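Local coordinates for protein KLLA0C04147p (Kluyveromyces lactis, PDB 5H2D) that probably binds and transfers sterols between membranes, its OSBP-related lipid-binding domain being seen here with ergosterol in its pocket, at residues W267-K281 with K309-N321. Sequence-based numbering, arbitrary orientation.
Sequences WIFGGRWNESVSAKK and KYDGTRFNVWHVN
Phe315 and Ala279 meet in the closely packed half of this contact. Their backbones exchange two bonds, Ala279 N to Phe315 O and Phe315 N to Ala279 O, both 2.9 Å, which defines an antiparallel hydrogen-bonded pair. Because CG of Phe315 lies between its own N and carbonyl carbon (chi1 53°), the ring folds back over the neighbouring strand: Ala279 O sits over one face, and Ala279 CB makes an off-centre CH-pi contact, 4.2 Å from the Phe315 ring centroid. Phe315 CZ also reaches Trp267 CZ3 at 3.8 Å, the two side chains crossing at nearly a right angle. Shortening Phe315 to an alanine would probably open a gap beside Ala279 CB and leave Trp267 CZ3 without this neighbour. Trp267 turns its six-membered ring edge-on to the face of Tyr310, planes at 74°, while Trp267 NE1 is hydrogen-bonded to Thr96 OG1 and Tyr310 OH to Asp94 OD2.

Backbone pairs such as Val277 N to Trp318 O, 2.9 Å, add strand 314-319 as a third antiparallel strand to the hairpin of strands 265-272 and 276-281, part of the curled antiparallel beta structure of the OSBP-related domain, and Val317 and Trp318 bear on helix 95-108. Val317 and Trp318 both face Val277, a classic beta bulge that shifts the register by one residue. At the bulge, Trp318 CE3 packs 3.9 Å from Val277 CG2, and the Trp318 ring meets Tyr82 edge-to-face.

The other face of the strands is polar and looser. Ser278 OG donates to Asn316 OD1 over 2.9 Å, in the carbonyl plane, while Arg314 sets its guanidinium edge beside Ser278 CB. His319, largely exposed, lays its ring over Glu275 O; its ND1 donates to Val320 O. At the far end a water bridges Lys281 N, Lys309 O and Thr313 O.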
ATOM      1  N   TRP A 267       5.919 -22.568 -11.691  1.00 17.93           N
ATOM      2  CA  TRP A 267       6.995 -21.749 -11.156  1.00 21.40           C
ATOM      3  C   TRP A 267       6.984 -21.859  -9.640  1.00 19.77           C
ATOM      4  O   TRP A 267       5.931 -22.056  -9.027  1.00 17.39           O
ATOM      5  CB  TRP A 267       6.847 -20.268 -11.550  1.00 17.64           C
ATOM      6  CG  TRP A 267       6.628 -20.000 -13.008  1.00 17.27           C
ATOM      7  CD1 TRP A 267       5.428 -19.940 -13.663  1.00 20.20           C
ATOM      8  CD2 TRP A 267       7.634 -19.717 -13.986  1.00 18.08           C
ATOM      9  NE1 TRP A 267       5.629 -19.646 -14.990  1.00 20.62           N
ATOM     10  CE2 TRP A 267       6.974 -19.510 -15.217  1.00 20.27           C
ATOM     11  CE3 TRP A 267       9.024 -19.620 -13.942  1.00 17.80           C
ATOM     12  CZ2 TRP A 267       7.660 -19.216 -16.392  1.00 19.33           C
ATOM     13  CZ3 TRP A 267       9.706 -19.322 -15.107  1.00 21.17           C
ATOM     14  CH2 TRP A 267       9.022 -19.121 -16.317  1.00 21.64           C
ATOM     15  N   ILE A 268       8.171 -21.752  -9.040  1.00 18.00           N
ATOM     16  CA  ILE A 268       8.299 -21.550  -7.603  1.00 20.08           C
ATOM     17  C   ILE A 268       9.185 -20.331  -7.402  1.00 17.99           C
ATOM     18  O   ILE A 268       9.954 -19.941  -8.281  1.00 17.92           O
ATOM     19  CB  ILE A 268       8.886 -22.771  -6.860  1.00 20.01           C
ATOM     20  CG1 ILE A 268      10.218 -23.191  -7.494  1.00 22.62           C
ATOM     21  CG2 ILE A 268       7.865 -23.913  -6.814  1.00 21.48           C
ATOM     22  CD1 ILE A 268      10.906 -24.348  -6.785  1.00 29.08           C
ATOM     23  N   PHE A 269       9.051 -19.714  -6.233  1.00 18.23           N
ATOM     24  CA  PHE A 269       9.887 -18.570  -5.902  1.00 18.59           C
ATOM     25  C   PHE A 269      10.071 -18.530  -4.396  1.00 19.29           C
ATOM     26  O   PHE A 269       9.324 -19.158  -3.639  1.00 19.65           O
ATOM     27  CB  PHE A 269       9.297 -17.255  -6.435  1.00 18.50           C
ATOM     28  CG  PHE A 269       8.009 -16.829  -5.767  1.00 18.94           C
ATOM     29  CD1 PHE A 269       8.030 -16.084  -4.595  1.00 17.79           C
ATOM     30  CD2 PHE A 269       6.784 -17.136  -6.339  1.00 19.03           C
ATOM     31  CE1 PHE A 269       6.843 -15.678  -3.993  1.00 19.47           C
ATOM     32  CE2 PHE A 269       5.606 -16.730  -5.739  1.00 19.93           C
ATOM     33  CZ  PHE A 269       5.639 -16.001  -4.571  1.00 19.77           C
ATOM     34  N   GLY A 270      11.084 -17.796  -3.968  1.00 18.49           N
ATOM     35  CA  GLY A 270      11.372 -17.722  -2.549  1.00 18.50           C
ATOM     36  C   GLY A 270      12.525 -16.785  -2.288  1.00 17.61           C
ATOM     37  O   GLY A 270      13.277 -16.412  -3.194  1.00 18.82           O
ATOM     38  N   GLY A 271      12.644 -16.405  -1.022  1.00 17.22           N
ATOM     39  CA  GLY A 271      13.702 -15.519  -0.592  1.00 17.66           C
ATOM     40  C   GLY A 271      13.376 -14.985   0.789  1.00 17.15           C
ATOM     41  O   GLY A 271      12.640 -15.602   1.550  1.00 19.72           O
ATOM     42  N   ARG A 272      13.944 -13.829   1.089  1.00 16.83           N
ATOM     43  CA  ARG A 272      13.667 -13.136   2.337  1.00 18.39           C
ATOM     44  C   ARG A 272      13.020 -11.809   1.976  1.00 16.14           C
ATOM     45  O   ARG A 272      13.571 -11.049   1.177  1.00 18.47           O
ATOM     46  CB  ARG A 272      14.946 -12.962   3.160  1.00 21.48           C
ATOM     47  CG  ARG A 272      15.640 -14.304   3.442  1.00 28.38           C
ATOM     48  CD  ARG A 272      16.697 -14.191   4.526  1.00 32.27           C
ATOM     49  NE  ARG A 272      16.123 -14.383   5.855  1.00 38.56           N
ATOM     50  CZ  ARG A 272      16.658 -13.914   6.977  1.00 38.40           C
ATOM     51  NH1 ARG A 272      17.780 -13.209   6.935  1.00 42.32           N
ATOM     52  NH2 ARG A 272      16.062 -14.139   8.140  1.00 39.12           N
ATOM     53  N   TRP A 273      11.832 -11.562   2.520  1.00 16.79           N
ATOM     54  CA  TRP A 273      11.075 -10.396   2.066  1.00 16.91           C
ATOM     55  C   TRP A 273      11.680  -9.076   2.520  1.00 18.56           C
ATOM     56  O   TRP A 273      11.182  -8.021   2.106  1.00 16.94           O
ATOM     57  CB  TRP A 273       9.597 -10.493   2.493  1.00 16.16           C
ATOM     58  CG  TRP A 273       9.312 -10.814   3.944  1.00 18.75           C
ATOM     59  CD1 TRP A 273       8.960 -12.034   4.465  1.00 16.48           C
ATOM     60  CD2 TRP A 273       9.322  -9.898   5.044  1.00 16.74           C
ATOM     61  NE1 TRP A 273       8.762 -11.929   5.827  1.00 16.80           N
ATOM     62  CE2 TRP A 273       8.987 -10.630   6.206  1.00 17.92           C
ATOM     63  CE3 TRP A 273       9.597  -8.525   5.165  1.00 14.91           C
ATOM     64  CZ2 TRP A 273       8.920 -10.044   7.465  1.00 16.17           C
ATOM     65  CZ3 TRP A 273       9.525  -7.944   6.418  1.00 13.93           C
ATOM     66  CH2 TRP A 273       9.189  -8.705   7.553  1.00 15.18           C
ATOM     67  N   ASN A 274      12.741  -9.086   3.325  1.00 18.42           N
ATOM     68  CA  ASN A 274      13.492  -7.867   3.591  1.00 17.59           C
ATOM     69  C   ASN A 274      14.737  -7.739   2.717  1.00 19.64           C
ATOM     70  O   ASN A 274      15.529  -6.818   2.928  1.00 19.47           O
ATOM     71  CB  ASN A 274      13.878  -7.788   5.074  1.00 15.17           C
ATOM     72  CG  ASN A 274      14.848  -8.861   5.484  1.00 22.23           C
ATOM     73  OD1 ASN A 274      14.870  -9.954   4.910  1.00 19.83           O
ATOM     74  ND2 ASN A 274      15.657  -8.564   6.497  1.00 25.53           N
ATOM     75  N   GLU A 275      14.909  -8.614   1.718  1.00 17.08           N
ATOM     76  CA  GLU A 275      16.156  -8.637   0.961  1.00 18.51           C
ATOM     77  C   GLU A 275      15.971  -8.913  -0.529  1.00 18.35           C
ATOM     78  O   GLU A 275      16.245  -8.041  -1.351  1.00 17.70           O
ATOM     79  CB  GLU A 275      17.114  -9.667   1.559  1.00 24.21           C
ATOM     80  CG  GLU A 275      18.497  -9.651   0.929  1.00 27.52           C
ATOM     81  CD  GLU A 275      19.469 -10.590   1.627  1.00 39.65           C
ATOM     82  OE1 GLU A 275      19.022 -11.394   2.480  1.00 38.52           O
ATOM     83  OE2 GLU A 275      20.680 -10.521   1.321  1.00 44.23           O
ATOM     84  N   SER A 276      15.535 -10.113  -0.904  1.00 17.54           N
ATOM     85  CA  SER A 276      15.467 -10.425  -2.328  1.00 18.47           C
ATOM     86  C   SER A 276      14.642 -11.685  -2.530  1.00 16.42           C
ATOM     87  O   SER A 276      14.502 -12.510  -1.621  1.00 18.39           O
ATOM     88  CB  SER A 276      16.864 -10.610  -2.932  1.00 21.58           C
ATOM     89  OG  SER A 276      17.522 -11.725  -2.360  1.00 22.26           O
ATOM     90  N   VAL A 277      14.104 -11.824  -3.741  1.00 16.77           N
ATOM     91  CA  VAL A 277      13.324 -12.992  -4.129  1.00 18.27           C
ATOM     92  C   VAL A 277      13.801 -13.481  -5.492  1.00 17.95           C
ATOM     93  O   VAL A 277      13.994 -12.677  -6.411  1.00 19.76           O
ATOM     94  CB  VAL A 277      11.817 -12.692  -4.169  1.00 18.55           C
ATOM     95  CG1 VAL A 277      11.083 -13.824  -4.875  1.00 18.81           C
ATOM     96  CG2 VAL A 277      11.290 -12.509  -2.747  1.00 17.42           C
ATOM     97  N   SER A 278      13.980 -14.791  -5.614  1.00 19.64           N
ATOM     98  CA  SER A 278      14.398 -15.453  -6.842  1.00 20.84           C
ATOM     99  C   SER A 278      13.352 -16.494  -7.213  1.00 20.98           C
ATOM    100  O   SER A 278      12.493 -16.856  -6.408  1.00 18.03           O
ATOM    101  CB  SER A 278      15.773 -16.115  -6.667  1.00 20.34           C
ATOM    102  OG  SER A 278      16.773 -15.140  -6.415  1.00 34.02           O
ATOM    103  N   ALA A 279      13.429 -16.997  -8.445  1.00 18.43           N
ATOM    104  CA  ALA A 279      12.412 -17.925  -8.916  1.00 18.58           C
ATOM    105  C   ALA A 279      13.050 -18.911  -9.881  1.00 17.79           C
ATOM    106  O   ALA A 279      14.175 -18.718 -10.344  1.00 18.80           O
ATOM    107  CB  ALA A 279      11.247 -17.197  -9.598  1.00 20.63           C
ATOM    108  N   LYS A 280      12.301 -19.960 -10.196  1.00 18.69           N
ATOM    109  CA  LYS A 280      12.740 -20.918 -11.200  1.00 20.71           C
ATOM    110  C   LYS A 280      11.527 -21.575 -11.839  1.00 18.72           C
ATOM    111  O   LYS A 280      10.461 -21.692 -11.227  1.00 17.10           O
ATOM    112  CB  LYS A 280      13.658 -21.984 -10.591  1.00 25.65           C
ATOM    113  CG  LYS A 280      12.940 -23.006  -9.750  1.00 25.90           C
ATOM    114  CD  LYS A 280      13.822 -23.463  -8.594  1.00 36.31           C
ATOM    115  CE  LYS A 280      15.244 -23.689  -9.053  1.00 32.90           C
ATOM    116  NZ  LYS A 280      15.290 -24.648 -10.198  1.00 39.39           N
ATOM    117  N   LYS A 281      11.700 -21.983 -13.093  1.00 19.24           N
ATOM    118  CA  LYS A 281      10.682 -22.769 -13.765  1.00 21.43           C
ATOM    119  C   LYS A 281      10.667 -24.178 -13.196  1.00 23.69           C
ATOM    120  O   LYS A 281      11.719 -24.790 -12.982  1.00 22.09           O
ATOM    121  CB  LYS A 281      10.952 -22.821 -15.271  1.00 20.24           C
ATOM    122  CG  LYS A 281       9.837 -23.483 -16.085  1.00 19.95           C
ATOM    123  CD  LYS A 281       8.724 -22.479 -16.398  1.00 21.13           C
ATOM    124  CE  LYS A 281       7.511 -23.129 -17.077  1.00 22.47           C
ATOM    125  NZ  LYS A 281       6.929 -24.247 -16.289  1.00 22.37           N
ATOM    126  N   LYS A 309      13.760 -17.433 -16.885  1.00 22.26           N
ATOM    127  CA  LYS A 309      14.379 -18.584 -17.523  1.00 22.12           C
ATOM    128  C   LYS A 309      13.385 -19.734 -17.521  1.00 22.04           C
ATOM    129  O   LYS A 309      12.720 -19.986 -16.513  1.00 19.86           O
ATOM    130  CB  LYS A 309      15.669 -19.004 -16.796  1.00 20.38           C
ATOM    131  CG  LYS A 309      16.735 -17.934 -16.691  1.00 27.17           C
ATOM    132  CD  LYS A 309      17.289 -17.542 -18.053  1.00 29.28           C
ATOM    133  CE  LYS A 309      18.476 -16.601 -17.901  1.00 36.55           C
ATOM    134  NZ  LYS A 309      19.132 -16.265 -19.202  1.00 38.76           N
ATOM    135  N   TYR A 310      13.276 -20.433 -18.649  1.00 20.43           N
ATOM    136  CA  TYR A 310      12.362 -21.561 -18.753  1.00 19.09           C
ATOM    137  C   TYR A 310      13.052 -22.912 -18.602  1.00 20.51           C
ATOM    138  O   TYR A 310      12.372 -23.944 -18.608  1.00 19.47           O
ATOM    139  CB  TYR A 310      11.605 -21.507 -20.087  1.00 19.72           C
ATOM    140  CG  TYR A 310      10.369 -20.621 -20.047  1.00 18.65           C
ATOM    141  CD1 TYR A 310      10.475 -19.237 -20.173  1.00 20.59           C
ATOM    142  CD2 TYR A 310       9.106 -21.171 -19.872  1.00 16.83           C
ATOM    143  CE1 TYR A 310       9.353 -18.424 -20.132  1.00 20.91           C
ATOM    144  CE2 TYR A 310       7.974 -20.364 -19.820  1.00 21.96           C
ATOM    145  CZ  TYR A 310       8.110 -18.996 -19.956  1.00 20.24           C
ATOM    146  OH  TYR A 310       6.999 -18.183 -19.922  1.00 21.72           O
ATOM    147  N   ASP A 311      14.370 -22.934 -18.439  1.00 22.21           N
ATOM    148  CA  ASP A 311      15.108 -24.191 -18.379  1.00 24.93           C
ATOM    149  C   ASP A 311      15.256 -24.736 -16.965  1.00 26.63           C
ATOM    150  O   ASP A 311      15.907 -25.770 -16.780  1.00 28.16           O
ATOM    151  CB  ASP A 311      16.491 -24.030 -19.024  1.00 26.75           C
ATOM    152  CG  ASP A 311      17.342 -22.961 -18.357  1.00 28.12           C
ATOM    153  OD1 ASP A 311      16.978 -22.480 -17.260  1.00 26.23           O
ATOM    154  OD2 ASP A 311      18.395 -22.602 -18.932  1.00 31.33           O
ATOM    155  N   GLY A 312      14.673 -24.073 -15.960  1.00 24.70           N
ATOM    156  CA  GLY A 312      14.767 -24.551 -14.598  1.00 24.71           C
ATOM    157  C   GLY A 312      15.902 -23.969 -13.785  1.00 24.32           C
ATOM    158  O   GLY A 312      16.006 -24.278 -12.591  1.00 26.95           O
ATOM    159  N   THR A 313      16.759 -23.147 -14.383  1.00 22.89           N
ATOM    160  CA  THR A 313      17.759 -22.450 -13.591  1.00 22.48           C
ATOM    161  C   THR A 313      17.111 -21.270 -12.867  1.00 24.15           C
ATOM    162  O   THR A 313      16.050 -20.781 -13.256  1.00 22.51           O
ATOM    163  CB  THR A 313      18.917 -21.959 -14.462  1.00 25.14           C
ATOM    164  OG1 THR A 313      18.429 -21.044 -15.448  1.00 28.89           O
ATOM    165  CG2 THR A 313      19.606 -23.135 -15.158  1.00 25.83           C
ATOM    166  N   ARG A 314      17.756 -20.830 -11.792  1.00 22.93           N
ATOM    167  CA  ARG A 314      17.196 -19.759 -10.976  1.00 23.36           C
ATOM    168  C   ARG A 314      17.488 -18.395 -11.586  1.00 24.82           C
ATOM    169  O   ARG A 314      18.528 -18.176 -12.210  1.00 26.02           O
ATOM    170  CB  ARG A 314      17.755 -19.815  -9.552  1.00 29.90           C
ATOM    171  CG  ARG A 314      17.313 -21.032  -8.762  1.00 35.20           C
ATOM    172  CD  ARG A 314      17.476 -20.817  -7.260  1.00 42.72           C
ATOM    173  NE  ARG A 314      18.855 -20.514  -6.884  1.00 48.51           N
ATOM    174  CZ  ARG A 314      19.314 -19.290  -6.635  1.00 48.06           C
ATOM    175  NH1 ARG A 314      20.585 -19.113  -6.297  1.00 56.00           N
ATOM    176  NH2 ARG A 314      18.504 -18.243  -6.718  1.00 47.36           N
ATOM    177  N   PHE A 315      16.555 -17.461 -11.387  1.00 18.73           N
ATOM    178  CA  PHE A 315      16.759 -16.090 -11.829  1.00 19.72           C
ATOM    179  C   PHE A 315      16.236 -15.136 -10.767  1.00 19.39           C
ATOM    180  O   PHE A 315      15.243 -15.431 -10.096  1.00 20.56           O
ATOM    181  CB  PHE A 315      16.075 -15.815 -13.176  1.00 21.22           C
ATOM    182  CG  PHE A 315      14.615 -16.176 -13.210  1.00 21.51           C
ATOM    183  CD1 PHE A 315      14.215 -17.487 -13.439  1.00 22.31           C
ATOM    184  CD2 PHE A 315      13.642 -15.204 -13.045  1.00 21.31           C
ATOM    185  CE1 PHE A 315      12.876 -17.831 -13.487  1.00 18.81           C
ATOM    186  CE2 PHE A 315      12.297 -15.537 -13.093  1.00 23.09           C
ATOM    187  CZ  PHE A 315      11.910 -16.851 -13.310  1.00 21.20           C
ATOM    188  N   ASN A 316      16.927 -14.009 -10.612  1.00 22.23           N
ATOM    189  CA  ASN A 316      16.490 -12.974  -9.683  1.00 20.97           C
ATOM    190  C   ASN A 316      15.273 -12.249 -10.237  1.00 23.02           C
ATOM    191  O   ASN A 316      15.170 -11.999 -11.442  1.00 23.00           O
ATOM    192  CB  ASN A 316      17.623 -11.982  -9.429  1.00 24.50           C
ATOM    193  CG  ASN A 316      18.804 -12.621  -8.729  1.00 30.31           C
ATOM    194  OD1 ASN A 316      18.635 -13.528  -7.917  1.00 36.67           O
ATOM    195  ND2 ASN A 316      20.011 -12.154  -9.046  1.00 36.29           N
ATOM    196  N   VAL A 317      14.336 -11.912  -9.350  1.00 18.68           N
ATOM    197  CA  VAL A 317      13.130 -11.194  -9.727  1.00 18.21           C
ATOM    198  C   VAL A 317      13.015  -9.863  -9.001  1.00 20.61           C
ATOM    199  O   VAL A 317      12.623  -8.856  -9.603  1.00 20.95           O
ATOM    200  CB  VAL A 317      11.864 -12.050  -9.489  1.00 18.55           C
ATOM    201  CG1 VAL A 317      11.886 -13.298 -10.367  1.00 22.12           C
ATOM    202  CG2 VAL A 317      11.745 -12.433  -8.032  1.00 28.60           C
ATOM    203  N   TRP A 318      13.357  -9.828  -7.712  1.00 17.18           N
ATOM    204  CA  TRP A 318      13.191  -8.618  -6.916  1.00 18.42           C
ATOM    205  C   TRP A 318      14.309  -8.492  -5.887  1.00 15.38           C
ATOM    206  O   TRP A 318      14.719  -9.485  -5.282  1.00 16.64           O
ATOM    207  CB  TRP A 318      11.822  -8.618  -6.213  1.00 15.54           C
ATOM    208  CG  TRP A 318      11.721  -7.542  -5.186  1.00 14.52           C
ATOM    209  CD1 TRP A 318      11.442  -6.221  -5.405  1.00 15.63           C
ATOM    210  CD2 TRP A 318      11.950  -7.678  -3.781  1.00 14.72           C
ATOM    211  NE1 TRP A 318      11.483  -5.528  -4.220  1.00 13.95           N
ATOM    212  CE2 TRP A 318      11.787  -6.400  -3.206  1.00 14.05           C
ATOM    213  CE3 TRP A 318      12.274  -8.755  -2.953  1.00 16.64           C
ATOM    214  CZ2 TRP A 318      11.924  -6.173  -1.837  1.00 14.60           C
ATOM    215  CZ3 TRP A 318      12.414  -8.529  -1.588  1.00 18.16           C
ATOM    216  CH2 TRP A 318      12.243  -7.244  -1.050  1.00 16.78           C
ATOM    217  N   HIS A 319      14.790  -7.264  -5.686  1.00 17.38           N
ATOM    218  CA  HIS A 319      15.725  -6.970  -4.610  1.00 17.70           C
ATOM    219  C   HIS A 319      15.346  -5.646  -3.966  1.00 15.99           C
ATOM    220  O   HIS A 319      14.906  -4.723  -4.655  1.00 17.13           O
ATOM    221  CB  HIS A 319      17.174  -6.895  -5.119  1.00 21.25           C
ATOM    222  CG  HIS A 319      18.200  -6.924  -4.029  1.00 28.08           C
ATOM    223  ND1 HIS A 319      18.419  -5.856  -3.180  1.00 24.65           N
ATOM    224  CD2 HIS A 319      19.067  -7.892  -3.647  1.00 29.15           C
ATOM    225  CE1 HIS A 319      19.377  -6.166  -2.326  1.00 26.74           C
ATOM    226  NE2 HIS A 319      19.785  -7.397  -2.583  1.00 28.94           N
ATOM    227  N   VAL A 320      15.541  -5.556  -2.649  1.00 16.78           N
ATOM    228  CA  VAL A 320      15.174  -4.354  -1.904  1.00 16.57           C
ATOM    229  C   VAL A 320      16.028  -3.174  -2.347  1.00 19.61           C
ATOM    230  O   VAL A 320      17.228  -3.316  -2.637  1.00 20.79           O
ATOM    231  CB  VAL A 320      15.310  -4.610  -0.392  1.00 16.82           C
ATOM    232  CG1 VAL A 320      16.763  -4.812  -0.010  1.00 20.27           C
ATOM    233  CG2 VAL A 320      14.697  -3.461   0.413  1.00 15.71           C
ATOM    234  N   ASN A 321      15.411  -1.995  -2.399  1.00 15.11           N
ATOM    235  CA  ASN A 321      16.140  -0.767  -2.665  1.00 16.68           C
ATOM    236  C   ASN A 321      17.112  -0.468  -1.531  1.00 18.13           C
ATOM    237  O   ASN A 321      16.881  -0.826  -0.370  1.00 18.66           O
ATOM    238  CB  ASN A 321      15.169   0.407  -2.839  1.00 17.92           C
ATOM    239  CG  ASN A 321      14.431   0.363  -4.165  1.00 17.11           C
ATOM    240  OD1 ASN A 321      15.009   0.004  -5.188  1.00 19.07           O
ATOM    241  ND2 ASN A 321      13.149   0.715  -4.155  1.00 15.72           N
TER
HETATM  242  O   HOH W   1      13.975 -21.536 -14.739  1.00 22.15           O